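Local atomic coordinates of ORF10 (Moritella marina, PDB entry 6RIW), a protein that probably condenses acyl chains in polyunsaturated fatty acid synthesis, this chain being the ketosynthase-chain length factor didomain of the longer PfaC protein. Residues L290-K295 with R648-W653; R574-L579 with V685-I690; S518-K523 with N952-G957. All coordinates share one frame; numbering follows the deposited sequence.

Interaction 1. Residues L290-K295 with R648-W653; sequences LSNDGK and RISALW
Lys295 and Ala651 show how a flexible basic side chain can be fastened to a backbone carbonyl of a helix. The lysine leaves its loop with CG anti to the backbone N (chi1 -170°), and from CB onward it wraps round one carbonyl: Lys295 CB lies 3.3 Å from Ala651 O, while CG, CD and CE pass the same oxygen at slightly greater range. The chain bends at chi3, which turns CE, and at chi4, which brings NZ back over the carbonyl. There Lys295 NZ donates a hydrogen bond of 2.8 Å to Ala651 O from above the carbonyl plane. Lys295 NZ also lies 3.8 Å from Leu652 CA.

Behind the lysine, the backbone itself packs on the helix. Gly294 CA meets Ser650 O at 3.6 Å, and Gly294 O lies equally close to Ala651 CA. Asn292 OD1 abuts Ser650 CB at 3.5 Å, but its hydrogen bond stays within its own segment: it accepts from Gly294 N at 2.9 Å, an Asx turn. Asp654 OD1 receives the N-H of Lys295. The contact thus sets the turn ending strand 283-292 of the first ketosynthase-family region against helix 642-653 of the second, an interface between the two thiolase-like halves of the didomain.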
loop_
_atom_site.group_PDB
_atom_site.type_symbol
_atom_site.label_atom_id
_atom_site.label_comp_id
_atom_site.label_asym_id
_atom_site.label_seq_id
_atom_site.Cartn_x
_atom_site.Cartn_y
_atom_site.Cartn_z
ATOM N N LEU A 290 -17.816 3.785 -3.989
ATOM C CA LEU A 290 -17.031 2.714 -3.404
ATOM C C LEU A 290 -17.907 1.940 -2.427
ATOM O O LEU A 290 -18.917 2.442 -1.921
ATOM C CB LEU A 290 -15.805 3.280 -2.682
ATOM C CG LEU A 290 -15.134 4.432 -3.422
ATOM C CD1 LEU A 290 -14.193 5.203 -2.476
ATOM C CD2 LEU A 290 -14.396 3.920 -4.674
ATOM N N SER A 291 -17.525 0.700 -2.177
ATOM C CA SER A 291 -18.196 -0.091 -1.156
ATOM C C SER A 291 -17.298 -1.254 -0.782
ATOM O O SER A 291 -16.397 -1.638 -1.534
ATOM C CB SER A 291 -19.558 -0.596 -1.642
ATOM O OG SER A 291 -19.410 -1.802 -2.391
ATOM N N ASN A 292 -17.560 -1.811 0.392
ATOM C CA ASN A 292 -16.974 -3.079 0.786
ATOM C C ASN A 292 -18.057 -4.141 0.885
ATOM O O ASN A 292 -19.197 -3.841 1.243
ATOM C CB ASN A 292 -16.248 -2.968 2.113
ATOM C CG ASN A 292 -15.329 -4.104 2.316
ATOM O OD1 ASN A 292 -15.685 -5.099 2.948
ATOM N ND2 ASN A 292 -14.143 -4.010 1.726
ATOM N N ASP A 293 -17.680 -5.389 0.560
ATOM C CA ASP A 293 -18.598 -6.523 0.625
ATOM C C ASP A 293 -19.065 -6.817 2.042
ATOM O O ASP A 293 -20.091 -7.483 2.220
ATOM C CB ASP A 293 -17.935 -7.784 0.069
ATOM C CG ASP A 293 -17.910 -7.825 -1.458
ATOM O OD1 ASP A 293 -18.490 -6.928 -2.110
ATOM O OD2 ASP A 293 -17.301 -8.778 -2.008
ATOM N N GLY A 294 -18.335 -6.362 3.054
ATOM C CA GLY A 294 -18.724 -6.721 4.411
ATOM C C GLY A 294 -18.619 -8.216 4.650
ATOM O O GLY A 294 -17.719 -8.897 4.142
ATOM N N LYS A 295 -19.577 -8.741 5.417
ATOM C CA LYS A 295 -19.532 -10.107 5.914
ATOM C C LYS A 295 -20.095 -11.090 4.892
ATOM O O LYS A 295 -21.038 -10.781 4.167
ATOM C CB LYS A 295 -20.338 -10.200 7.215
ATOM C CG LYS A 295 -20.188 -11.494 7.979
ATOM C CD LYS A 295 -20.616 -11.291 9.441
ATOM C CE LYS A 295 -19.616 -11.923 10.393
ATOM N NZ LYS A 295 -18.197 -11.753 9.906
ATOM N N ARG A 648 -10.587 -7.272 6.718
ATOM C CA ARG A 648 -10.928 -8.247 7.754
ATOM C C ARG A 648 -11.773 -7.611 8.849
ATOM O O ARG A 648 -12.651 -8.276 9.427
ATOM C CB ARG A 648 -9.664 -8.854 8.363
ATOM C CG ARG A 648 -8.958 -9.863 7.462
ATOM C CD ARG A 648 -7.765 -10.463 8.192
ATOM N NE ARG A 648 -6.664 -10.749 7.279
ATOM C CZ ARG A 648 -6.563 -11.863 6.557
ATOM N NH1 ARG A 648 -7.501 -12.809 6.648
ATOM N NH2 ARG A 648 -5.525 -12.030 5.743
ATOM N N ILE A 649 -11.518 -6.335 9.145
ATOM C CA ILE A 649 -12.344 -5.604 10.106
ATOM C C ILE A 649 -13.730 -5.350 9.522
ATOM O O ILE A 649 -14.751 -5.591 10.183
ATOM C CB ILE A 649 -11.647 -4.293 10.519
ATOM C CG1 ILE A 649 -10.522 -4.599 11.504
ATOM C CG2 ILE A 649 -12.665 -3.274 11.115
ATOM C CD1 ILE A 649 -11.022 -5.255 12.815
ATOM N N SER A 650 -13.790 -4.894 8.264
ATOM C CA SER A 650 -15.089 -4.699 7.603
ATOM C C SER A 650 -15.884 -5.991 7.507
ATOM O O SER A 650 -17.125 -5.963 7.560
ATOM C CB SER A 650 -14.906 -4.135 6.194
ATOM O OG SER A 650 -14.190 -2.912 6.236
ATOM N N ALA A 651 -15.208 -7.126 7.328
ATOM C CA ALA A 651 -15.944 -8.387 7.273
ATOM C C ALA A 651 -16.423 -8.800 8.661
ATOM O O ALA A 651 -17.540 -9.313 8.809
ATOM C CB ALA A 651 -15.089 -9.488 6.634
ATOM N N LEU A 652 -15.606 -8.562 9.688
ATOM C CA LEU A 652 -16.004 -8.875 11.060
ATOM C C LEU A 652 -17.212 -8.054 11.495
ATOM O O LEU A 652 -18.110 -8.564 12.183
ATOM C CB LEU A 652 -14.834 -8.632 12.015
ATOM C CG LEU A 652 -15.120 -8.801 13.513
ATOM C CD1 LEU A 652 -15.474 -10.262 13.820
ATOM C CD2 LEU A 652 -13.936 -8.337 14.377
ATOM N N TRP A 653 -17.259 -6.785 11.106
ATOM C CA TRP A 653 -18.310 -5.873 11.541
ATOM C C TRP A 653 -19.405 -5.694 10.498
ATOM O O TRP A 653 -20.351 -4.934 10.738
ATOM C CB TRP A 653 -17.705 -4.508 11.901
ATOM C CG TRP A 653 -16.960 -4.504 13.211
ATOM C CD1 TRP A 653 -15.707 -5.009 13.456
ATOM C CD2 TRP A 653 -17.428 -3.984 14.457
ATOM N NE1 TRP A 653 -15.371 -4.827 14.776
ATOM C CE2 TRP A 653 -16.410 -4.199 15.412
ATOM C CE3 TRP A 653 -18.609 -3.339 14.858
ATOM C CZ2 TRP A 653 -16.536 -3.794 16.743
ATOM C CZ3 TRP A 653 -18.735 -2.949 16.177
ATOM C CH2 TRP A 653 -17.703 -3.166 17.102
#

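Interaction 2. Residues R574-L579 with V685-I690; sequences RNVAVL and VEAVII
Two neighbouring parallel strands of the second thiolase-like region, 576-581 and 687-694, pair here, their short segments running 18° from exactly parallel with axes 4.7 Å apart. Ala577 bonds through both its backbone N and O: the N donates to Ala687 O, and the O accepts from Ile689 N at 2.9 Å. Leu579 N continues the pattern to Ile689 O in an almost straight bond (N-H...O angle 177°). Glu686 N donates a hydrogen bond to Asn575 O, the carbonyl of a residue that centres an inverse gamma turn.

The two faces of the pair carry different hydrophobic groups. On one, Ala577 CB touches Val685 CG2 at 4.0 Å. The same CB also meets Val688 CG2, and Val685 CG2, anti to its backbone N, lies 3.4 Å from Asn575 O. Leu579 CD1 touches Val688 CG1 at 3.9 Å; Val688 also leans on Phe680 of helix 668-682. On the other face, Val576 CG2 meets Ala687 CB at 4.2 Å and Val578 CG2 nears Ile689 CD1, with Val578 packed on helix 642-653.

At the partly open end, Arg574 and Glu686 cross at about a right angle. A bend at chi2 (-72°) turns the arginine CD over the carboxylate, and CB, CG and CD of Arg574 lie alongside it. Separately, Arg574 NH1 meets the syn side of Glu686 OE1 in a 3.2 Å salt bridge. The single long charged bond probably adds only modestly at the exposed start of the pair, whereas the buried pairing rests on straight backbone bonds and close-set aliphatic groups. One cost remains: Ala687 N is buried without a partner.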
loop_
_atom_site.group_PDB
_atom_site.type_symbol
_atom_site.label_atom_id
_atom_site.label_comp_id
_atom_site.label_asym_id
_atom_site.label_seq_id
_atom_site.Cartn_x
_atom_site.Cartn_y
_atom_site.Cartn_z
ATOM N N ARG A 574 -23.136 -1.252 9.227
ATOM C CA ARG A 574 -23.313 0.146 8.880
ATOM C C ARG A 574 -22.290 0.582 7.837
ATOM O O ARG A 574 -21.303 -0.106 7.574
ATOM C CB ARG A 574 -23.196 1.022 10.130
ATOM C CG ARG A 574 -24.245 0.707 11.189
ATOM C CD ARG A 574 -25.636 1.190 10.750
ATOM N NE ARG A 574 -26.609 1.074 11.840
ATOM C CZ ARG A 574 -26.687 1.915 12.868
ATOM N NH1 ARG A 574 -25.854 2.940 12.959
ATOM N NH2 ARG A 574 -27.607 1.734 13.811
ATOM N N ASN A 575 -22.561 1.739 7.240
ATOM C CA ASN A 575 -21.717 2.365 6.224
ATOM C C ASN A 575 -20.583 3.047 6.980
ATOM O O ASN A 575 -20.672 4.216 7.339
ATOM C CB ASN A 575 -22.535 3.356 5.398
ATOM C CG ASN A 575 -21.740 3.989 4.249
ATOM O OD1 ASN A 575 -20.571 3.670 4.025
ATOM N ND2 ASN A 575 -22.382 4.896 3.519
ATOM N N VAL A 576 -19.540 2.281 7.287
ATOM C CA VAL A 576 -18.373 2.762 8.025
ATOM C C VAL A 576 -17.146 2.451 7.191
ATOM O O VAL A 576 -17.033 1.348 6.635
ATOM C CB VAL A 576 -18.266 2.105 9.416
ATOM C CG1 VAL A 576 -16.877 2.347 10.088
ATOM C CG2 VAL A 576 -19.365 2.628 10.319
ATOM N N ALA A 577 -16.226 3.415 7.108
ATOM C CA ALA A 577 -14.969 3.241 6.383
ATOM C C ALA A 577 -13.829 2.835 7.321
ATOM O O ALA A 577 -13.810 3.181 8.504
ATOM C CB ALA A 577 -14.593 4.525 5.642
ATOM N N VAL A 578 -12.874 2.082 6.778
ATOM C CA VAL A 578 -11.699 1.641 7.529
ATOM C C VAL A 578 -10.468 2.069 6.737
ATOM O O VAL A 578 -10.286 1.632 5.592
ATOM C CB VAL A 578 -11.696 0.120 7.759
ATOM C CG1 VAL A 578 -10.484 -0.304 8.587
ATOM C CG2 VAL A 578 -12.985 -0.348 8.489
ATOM N N LEU A 579 -9.653 2.954 7.313
ATOM C CA LEU A 579 -8.428 3.410 6.675
ATOM C C LEU A 579 -7.261 2.906 7.506
ATOM O O LEU A 579 -7.237 3.116 8.722
ATOM C CB LEU A 579 -8.382 4.944 6.587
ATOM C CG LEU A 579 -9.613 5.640 5.996
ATOM C CD1 LEU A 579 -9.383 7.128 6.028
ATOM C CD2 LEU A 579 -9.864 5.181 4.552
ATOM N N VAL A 685 -20.998 8.181 4.666
ATOM C CA VAL A 685 -20.354 7.349 5.666
ATOM C C VAL A 685 -20.622 7.914 7.060
ATOM O O VAL A 685 -20.604 9.133 7.276
ATOM C CB VAL A 685 -18.851 7.250 5.341
ATOM C CG1 VAL A 685 -18.156 8.612 5.518
ATOM C CG2 VAL A 685 -18.199 6.178 6.163
ATOM N N GLU A 686 -20.921 7.026 8.007
ATOM C CA GLU A 686 -21.315 7.431 9.359
ATOM C C GLU A 686 -20.135 7.588 10.314
ATOM O O GLU A 686 -20.212 8.374 11.271
ATOM C CB GLU A 686 -22.270 6.389 9.952
ATOM C CG GLU A 686 -23.553 6.205 9.170
ATOM C CD GLU A 686 -24.274 4.902 9.524
ATOM O OE1 GLU A 686 -24.237 4.502 10.716
ATOM O OE2 GLU A 686 -24.871 4.281 8.602
ATOM N N ALA A 687 -19.069 6.818 10.114
ATOM C CA ALA A 687 -17.881 6.900 10.965
ATOM C C ALA A 687 -16.704 6.394 10.157
ATOM O O ALA A 687 -16.880 5.713 9.141
ATOM C CB ALA A 687 -18.005 6.078 12.255
ATOM N N VAL A 688 -15.499 6.717 10.624
ATOM C CA VAL A 688 -14.273 6.238 9.990
ATOM C C VAL A 688 -13.360 5.697 11.076
ATOM O O VAL A 688 -13.112 6.377 12.081
ATOM C CB VAL A 688 -13.559 7.347 9.192
ATOM C CG1 VAL A 688 -12.209 6.843 8.654
ATOM C CG2 VAL A 688 -14.443 7.872 8.057
ATOM N N ILE A 689 -12.919 4.455 10.907
ATOM C CA ILE A 689 -11.878 3.887 11.755
ATOM C C ILE A 689 -10.562 4.226 11.086
ATOM O O ILE A 689 -10.369 3.906 9.906
ATOM C CB ILE A 689 -12.032 2.365 11.891
ATOM C CG1 ILE A 689 -13.390 2.010 12.496
ATOM C CG2 ILE A 689 -10.892 1.798 12.716
ATOM C CD1 ILE A 689 -13.583 0.522 12.735
ATOM N N ILE A 690 -9.657 4.876 11.814
ATOM C CA ILE A 690 -8.295 5.072 11.310
ATOM C C ILE A 690 -7.380 4.211 12.163
ATOM O O ILE A 690 -7.209 4.478 13.353
ATOM C CB ILE A 690 -7.846 6.533 11.345
ATOM C CG1 ILE A 690 -8.843 7.404 10.562
ATOM C CG2 ILE A 690 -6.414 6.620 10.740
ATOM C CD1 ILE A 690 -8.499 8.894 10.581
#

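Interaction 3. Residues S518-K523 with N952-G957; sequences SLQLRK and NLKPQG
Ser518 and Lys954 mark the nearest approach of the two backbones, with 5.4 Å between their CA atoms, as the last turn of helix 513-519 meets an irregular loop. No hydrogen bond crosses; the backbones meet instead through a CA-H...O contact in which Lys954 CA lies 3.5 Å from Ser518 O, with an angle of 153° at the hydrogen. Pro955 CD approaches the same carbonyl oxygen at 3.7 Å.

The helix closes with a Schellman motif: Gln520 takes a positive phi (57°), and two bonds return into the final turn. The CA-CB bond of Gln520 points toward the loop, and its extended chain crosses the proline obliquely. OE1 of Gln520 stands 3.8 Å from Pro955 CG, its CD is near Pro955 CD, and Gln520 NE2 lies 3.9 Å from Lys954 CE. Pro955 CG also faces Leu519 O, a carbonyl that accepts a hydrogen bond from Gln706 NE2. An alanine in place of Pro955 would take away CG and CD, which would probably open a gap beside the Ser518 and Leu519 carbonyls and leave the Gln520 amide more able to turn.

Deeper in, Leu519 CD2 contacts Leu953 CB at 4.1 Å and Leu953 O at 3.7 Å. Ser518 CB packs against Leu953 CB, while the serine hydroxyl is bonded to Asn514 O within its own helix. Both leucines also touch Thr703 of helix 699-706, and Leu953 reaches on to Pro135 and Leu136 of helix 129-148.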
loop_
_atom_site.group_PDB
_atom_site.type_symbol
_atom_site.label_atom_id
_atom_site.label_comp_id
_atom_site.label_asym_id
_atom_site.label_seq_id
_atom_site.Cartn_x
_atom_site.Cartn_y
_atom_site.Cartn_z
ATOM N N SER A 518 28.438 -5.420 9.446
ATOM C CA SER A 518 27.975 -4.702 8.253
ATOM C C SER A 518 27.035 -3.563 8.623
ATOM O O SER A 518 27.085 -2.483 8.018
ATOM C CB SER A 518 27.280 -5.652 7.281
ATOM O OG SER A 518 28.178 -6.648 6.826
ATOM N N LEU A 519 26.176 -3.781 9.629
ATOM C CA LEU A 519 25.250 -2.764 10.096
ATOM C C LEU A 519 25.908 -1.733 11.010
ATOM O O LEU A 519 25.247 -0.763 11.386
ATOM C CB LEU A 519 24.076 -3.436 10.829
ATOM C CG LEU A 519 23.203 -4.371 9.975
ATOM C CD1 LEU A 519 22.108 -5.019 10.848
ATOM C CD2 LEU A 519 22.560 -3.551 8.859
ATOM N N GLN A 520 27.182 -1.921 11.362
ATOM C CA GLN A 520 27.902 -1.018 12.270
ATOM C C GLN A 520 27.188 -0.891 13.616
ATOM O O GLN A 520 27.127 0.184 14.220
ATOM C CB GLN A 520 28.121 0.344 11.615
ATOM C CG GLN A 520 28.871 0.182 10.309
ATOM C CD GLN A 520 29.168 1.497 9.637
ATOM O OE1 GLN A 520 28.598 2.534 9.985
ATOM N NE2 GLN A 520 30.059 1.462 8.657
ATOM N N LEU A 521 26.674 -2.010 14.102
ATOM C CA LEU A 521 25.977 -2.084 15.385
ATOM C C LEU A 521 26.785 -2.926 16.361
ATOM O O LEU A 521 27.134 -4.080 16.054
ATOM C CB LEU A 521 24.588 -2.721 15.211
ATOM C CG LEU A 521 23.476 -1.903 14.538
ATOM C CD1 LEU A 521 22.251 -2.780 14.272
ATOM C CD2 LEU A 521 23.109 -0.720 15.428
ATOM N N ARG A 522 27.034 -2.379 17.553
ATOM C CA ARG A 522 27.638 -3.186 18.606
ATOM C C ARG A 522 26.637 -4.145 19.231
ATOM O O ARG A 522 27.018 -5.225 19.698
ATOM C CB ARG A 522 28.237 -2.274 19.681
ATOM C CG ARG A 522 28.953 -1.046 19.122
ATOM C CD ARG A 522 29.825 -0.362 20.182
ATOM N NE ARG A 522 31.025 -1.144 20.488
ATOM C CZ ARG A 522 32.205 -0.997 19.886
ATOM N NH1 ARG A 522 32.369 -0.085 18.933
ATOM N NH2 ARG A 522 33.229 -1.765 20.243
ATOM N N LYS A 523 25.358 -3.777 19.241
ATOM C CA LYS A 523 24.307 -4.583 19.845
ATOM C C LYS A 523 23.012 -4.231 19.136
ATOM O O LYS A 523 22.927 -3.200 18.462
ATOM C CB LYS A 523 24.183 -4.308 21.360
ATOM C CG LYS A 523 23.824 -2.846 21.685
ATOM C CD LYS A 523 23.701 -2.600 23.194
ATOM C CE LYS A 523 22.545 -3.395 23.801
ATOM N NZ LYS A 523 21.296 -2.631 23.606
ATOM N N ASN A 952 25.231 -3.464 0.469
ATOM C CA ASN A 952 24.012 -2.667 0.569
ATOM C C ASN A 952 23.540 -2.468 2.008
ATOM O O ASN A 952 22.688 -1.601 2.246
ATOM C CB ASN A 952 22.893 -3.327 -0.240
ATOM C CG ASN A 952 22.975 -2.993 -1.712
ATOM O OD1 ASN A 952 23.413 -1.913 -2.083
ATOM N ND2 ASN A 952 22.554 -3.919 -2.555
ATOM N N LEU A 953 24.061 -3.246 2.960
ATOM C CA LEU A 953 23.679 -3.101 4.360
ATOM C C LEU A 953 24.411 -1.965 5.063
ATOM O O LEU A 953 23.920 -1.457 6.077
ATOM C CB LEU A 953 23.957 -4.408 5.110
ATOM C CG LEU A 953 23.271 -5.677 4.629
ATOM C CD1 LEU A 953 23.648 -6.882 5.537
ATOM C CD2 LEU A 953 21.767 -5.479 4.577
ATOM N N LYS A 954 25.587 -1.581 4.579
ATOM C CA LYS A 954 26.329 -0.518 5.231
ATOM C C LYS A 954 25.494 0.763 5.234
ATOM O O LYS A 954 24.974 1.156 4.175
ATOM C CB LYS A 954 27.642 -0.293 4.488
ATOM C CG LYS A 954 28.432 0.903 4.992
ATOM C CD LYS A 954 29.712 1.076 4.157
ATOM C CE LYS A 954 30.747 1.939 4.871
ATOM N NZ LYS A 954 30.583 3.370 4.526
ATOM N N PRO A 955 25.338 1.434 6.382
ATOM C CA PRO A 955 24.581 2.701 6.417
ATOM C C PRO A 955 25.003 3.678 5.325
ATOM O O PRO A 955 26.177 4.069 5.231
ATOM C CB PRO A 955 24.875 3.247 7.821
ATOM C CG PRO A 955 25.119 1.992 8.665
ATOM C CD PRO A 955 25.802 1.012 7.720
ATOM N N GLN A 956 24.044 4.061 4.476
ATOM C CA GLN A 956 24.354 4.762 3.229
ATOM C C GLN A 956 24.569 6.263 3.389
ATOM O O GLN A 956 25.054 6.898 2.445
ATOM C CB GLN A 956 23.246 4.508 2.195
ATOM C CG GLN A 956 23.270 3.073 1.702
ATOM C CD GLN A 956 22.172 2.770 0.690
ATOM O OE1 GLN A 956 21.575 3.668 0.110
ATOM N NE2 GLN A 956 21.925 1.485 0.462
ATOM N N GLY A 957 24.236 6.846 4.536
ATOM C CA GLY A 957 24.384 8.285 4.718
ATOM C C GLY A 957 23.498 9.129 3.829
ATOM O O GLY A 957 23.960 10.145 3.292
#

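Overall arrangement
From the N terminus, the chain first passes 290-295, whose partner at 648-653 closes a loop of about 350 residues joining the two ketosynthase-family regions. Within that span come 518-523 and 574-579. Interaction 1 is closed first, at 648-653; interaction 2 closes the shortest loop, at 685-690, and stays inside the second region; interaction 3 closes last, near the C-terminal end of the model. Interaction 2 is therefore nested within interaction 3, while interaction 1 crosses both. In space, interactions 1 and 2 are neighbours, their centres 10 Å apart, and Ile649 and Ser650 pack on Val578. The centre of interaction 3 lies about 42 Å from either of the other centres, across the chain's centre, and ties the C-terminal loop to helix 513-519.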